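Local coordinates for protein beta-glucoside kinase (Listeria monocytogenes, PDB 4HTL) that catalyses the ATP-dependent phosphorylation of cellobiose to cellobiose-6'-phosphate and may also regulate transcription of the cellobiose-PTS operon, at residues F9-T14 and V62-Y67. Residues are numbered along the deposited sequence; the frame is centred on the assembly and turned at random.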
ATOM      1  N   PHE A   9       3.887  10.193 -26.413  1.00 22.75           N
ATOM      2  CA  PHE A   9       5.190   9.637 -26.232  1.00 22.14           C
ATOM      3  C   PHE A   9       5.241   8.734 -25.020  1.00 21.46           C
ATOM      4  O   PHE A   9       4.836   9.118 -23.938  1.00 24.76           O
ATOM      5  CB  PHE A   9       6.244  10.736 -26.035  1.00 25.90           C
ATOM      6  CG  PHE A   9       6.374  11.667 -27.199  1.00 27.39           C
ATOM      7  CD1 PHE A   9       7.109  11.289 -28.299  1.00 31.37           C
ATOM      8  CD2 PHE A   9       5.721  12.896 -27.218  1.00 30.98           C
ATOM      9  CE1 PHE A   9       7.213  12.119 -29.401  1.00 30.10           C
ATOM     10  CE2 PHE A   9       5.816  13.733 -28.324  1.00 34.78           C
ATOM     11  CZ  PHE A   9       6.558  13.340 -29.421  1.00 31.60           C
ATOM     12  N   ASP A  10       5.847   7.568 -25.199  1.00 25.65           N
ATOM     13  CA  ASP A  10       6.041   6.634 -24.104  1.00 25.80           C
ATOM     14  C   ASP A  10       7.504   6.281 -24.024  1.00 24.37           C
ATOM     15  O   ASP A  10       8.033   5.548 -24.888  1.00 23.95           O
ATOM     16  CB  ASP A  10       5.215   5.376 -24.340  1.00 25.32           C
ATOM     17  CG  ASP A  10       5.400   4.336 -23.245  1.00 32.85           C
ATOM     18  OD1 ASP A  10       5.747   4.659 -22.059  1.00 35.26           O
ATOM     19  OD2 ASP A  10       5.170   3.187 -23.580  1.00 29.69           O
ATOM     20  N   ILE A  11       8.146   6.806 -22.990  1.00 25.11           N
ATOM     21  CA  ILE A  11       9.577   6.655 -22.777  1.00 29.05           C
ATOM     22  C   ILE A  11       9.854   5.368 -22.031  1.00 30.37           C
ATOM     23  O   ILE A  11       9.548   5.251 -20.828  1.00 32.25           O
ATOM     24  CB  ILE A  11      10.133   7.847 -21.979  1.00 28.34           C
ATOM     25  CG1 ILE A  11       9.856   9.147 -22.728  1.00 28.54           C
ATOM     26  CG2 ILE A  11      11.634   7.663 -21.768  1.00 33.06           C
ATOM     27  CD1 ILE A  11      10.025  10.414 -21.901  1.00 33.88           C
ATOM     28  N   GLY A  12      10.370   4.381 -22.763  1.00 37.45           N
ATOM     29  CA  GLY A  12      10.669   3.046 -22.229  1.00 38.70           C
ATOM     30  C   GLY A  12      12.116   2.883 -21.820  1.00 36.99           C
ATOM     31  O   GLY A  12      12.902   3.846 -21.849  1.00 49.81           O
ATOM     32  N   GLY A  13      12.459   1.665 -21.401  1.00 43.58           N
ATOM     33  CA  GLY A  13      13.826   1.344 -20.983  1.00 41.24           C
ATOM     34  C   GLY A  13      14.789   1.299 -22.150  1.00 45.68           C
ATOM     35  O   GLY A  13      15.928   1.720 -22.019  1.00 64.29           O
ATOM     36  N   THR A  14      14.333   0.804 -23.296  1.00 49.26           N
ATOM     37  CA  THR A  14      15.201   0.713 -24.470  1.00 50.93           C
ATOM     38  C   THR A  14      14.641   1.306 -25.758  1.00 49.77           C
ATOM     39  O   THR A  14      15.370   1.408 -26.755  1.00 51.93           O
ATOM     40  CB  THR A  14      15.582  -0.751 -24.753  1.00 58.82           C
ATOM     41  OG1 THR A  14      14.397  -1.502 -25.052  1.00 55.05           O
ATOM     42  CG2 THR A  14      16.311  -1.364 -23.546  1.00 58.46           C
ATOM     43  N   VAL A  62       2.656  12.732 -22.613  1.00 22.00           N
ATOM     44  CA  VAL A  62       3.885  11.995 -22.315  1.00 22.68           C
ATOM     45  C   VAL A  62       3.693  11.017 -21.163  1.00 20.84           C
ATOM     46  O   VAL A  62       3.105  11.373 -20.108  1.00 22.86           O
ATOM     47  CB  VAL A  62       5.035  12.978 -21.962  1.00 23.23           C
ATOM     48  CG1 VAL A  62       6.338  12.219 -21.649  1.00 24.94           C
ATOM     49  CG2 VAL A  62       5.214  14.022 -23.078  1.00 26.18           C
ATOM     50  N   SER A  63       4.247   9.808 -21.353  1.00 22.35           N
ATOM     51  CA  SER A  63       4.423   8.811 -20.310  1.00 21.19           C
ATOM     52  C   SER A  63       5.955   8.715 -20.059  1.00 21.15           C
ATOM     53  O   SER A  63       6.736   8.347 -20.949  1.00 23.41           O
ATOM     54  CB  SER A  63       3.835   7.464 -20.764  1.00 21.28           C
ATOM     55  OG  SER A  63       4.382   6.350 -20.103  1.00 20.34           O
ATOM     56  N   ALA A  64       6.382   9.049 -18.854  1.00 20.58           N
ATOM     57  CA  ALA A  64       7.788   9.167 -18.532  1.00 20.40           C
ATOM     58  C   ALA A  64       8.156   8.366 -17.299  1.00 18.82           C
ATOM     59  O   ALA A  64       7.386   8.333 -16.330  1.00 22.03           O
ATOM     60  CB  ALA A  64       8.136  10.650 -18.299  1.00 23.57           C
ATOM     61  N   PRO A  65       9.372   7.779 -17.282  1.00 25.60           N
ATOM     62  CA  PRO A  65       9.793   7.154 -16.022  1.00 26.44           C
ATOM     63  C   PRO A  65      10.092   8.146 -14.925  1.00 27.05           C
ATOM     64  O   PRO A  65      10.279   9.347 -15.170  1.00 25.22           O
ATOM     65  CB  PRO A  65      11.010   6.307 -16.408  1.00 31.99           C
ATOM     66  CG  PRO A  65      11.541   6.959 -17.634  1.00 36.62           C
ATOM     67  CD  PRO A  65      10.385   7.628 -18.338  1.00 27.60           C
ATOM     68  N   GLY A  66      10.018   7.649 -13.696  1.00 23.99           N
ATOM     69  CA  GLY A  66      10.435   8.429 -12.548  1.00 29.21           C
ATOM     70  C   GLY A  66       9.232   9.091 -11.869  1.00 33.16           C
ATOM     71  O   GLY A  66       8.112   8.551 -11.921  1.00 30.43           O
ATOM     72  N   TYR A  67       9.463  10.266 -11.259  1.00 24.32           N
ATOM     73  CA  TYR A  67       8.484  10.922 -10.430  1.00 23.59           C
ATOM     74  C   TYR A  67       8.146  12.232 -11.097  1.00 23.63           C
ATOM     75  O   TYR A  67       9.046  13.062 -11.369  1.00 29.41           O
ATOM     76  CB  TYR A  67       9.054  11.123  -9.010  1.00 21.56           C
ATOM     77  CG  TYR A  67       9.589   9.859  -8.356  1.00 20.19           C
ATOM     78  CD1 TYR A  67       8.936   8.637  -8.497  1.00 24.26           C
ATOM     79  CD2 TYR A  67      10.694   9.908  -7.511  1.00 24.31           C
ATOM     80  CE1 TYR A  67       9.427   7.497  -7.879  1.00 23.27           C
ATOM     81  CE2 TYR A  67      11.199   8.780  -6.912  1.00 22.37           C
ATOM     82  CZ  TYR A  67      10.544   7.582  -7.070  1.00 24.20           C
ATOM     83  OH  TYR A  67      11.028   6.439  -6.471  1.00 28.73           O
TER
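D10 and S63 meet through two extended first torsions: CG of D10 lies anti to its backbone N (chi1 178°), as does OG of S63 (chi1 157°), and both polar ends come together on the same face of the sheet. There S63 OG donates to D10 OD1 at 2.9 Å, reaching the oxygen from above the carboxylate plane. A small hydroxyl suits this place, since S63 is buried and also packs against D106 and C109 of helix 106-117, while the bond limits how the carboxylate can turn.

The backbones beneath run parallel, strand 9-11 beside strand 62-64. S63 sets the register: S63 N binds F9 O at 2.7 Å and S63 O accepts I11 N at 2.9 Å, both bonds nearly straight. V62 CA adds a weaker C-H contact to F9 O.

The other face is apolar. CD1 of I11 reaches V62 CG1 and A64 CB, each at 4.1 Å, and V62 CG2 approaches the F9 ring obliquely. Branched and aromatic side chains fill this layer under helix 40-52, whose M47 touches both F9 and I11; the short methyl of A64 meets the tip of I11 without crowding it. Where the strands end, I11 CG2 packs on P65 CD at 3.7 Å, the two side chains crossing at about a right angle. P65, lacking an N-H, suits the point where strand pairing stops and the two strands part. From there G12 and G13, which have no side chains, carry segment 9-14 on into its loop.

Residues 9-14 probably form part of the ATP site: strand 6-11, with strand 59-64 as its parallel neighbour, and the Asp-Ile-Gly-Gly-Thr sequence that runs out of its end match the phosphate-binding loop of the actin-like ATPase fold of ROK kinases.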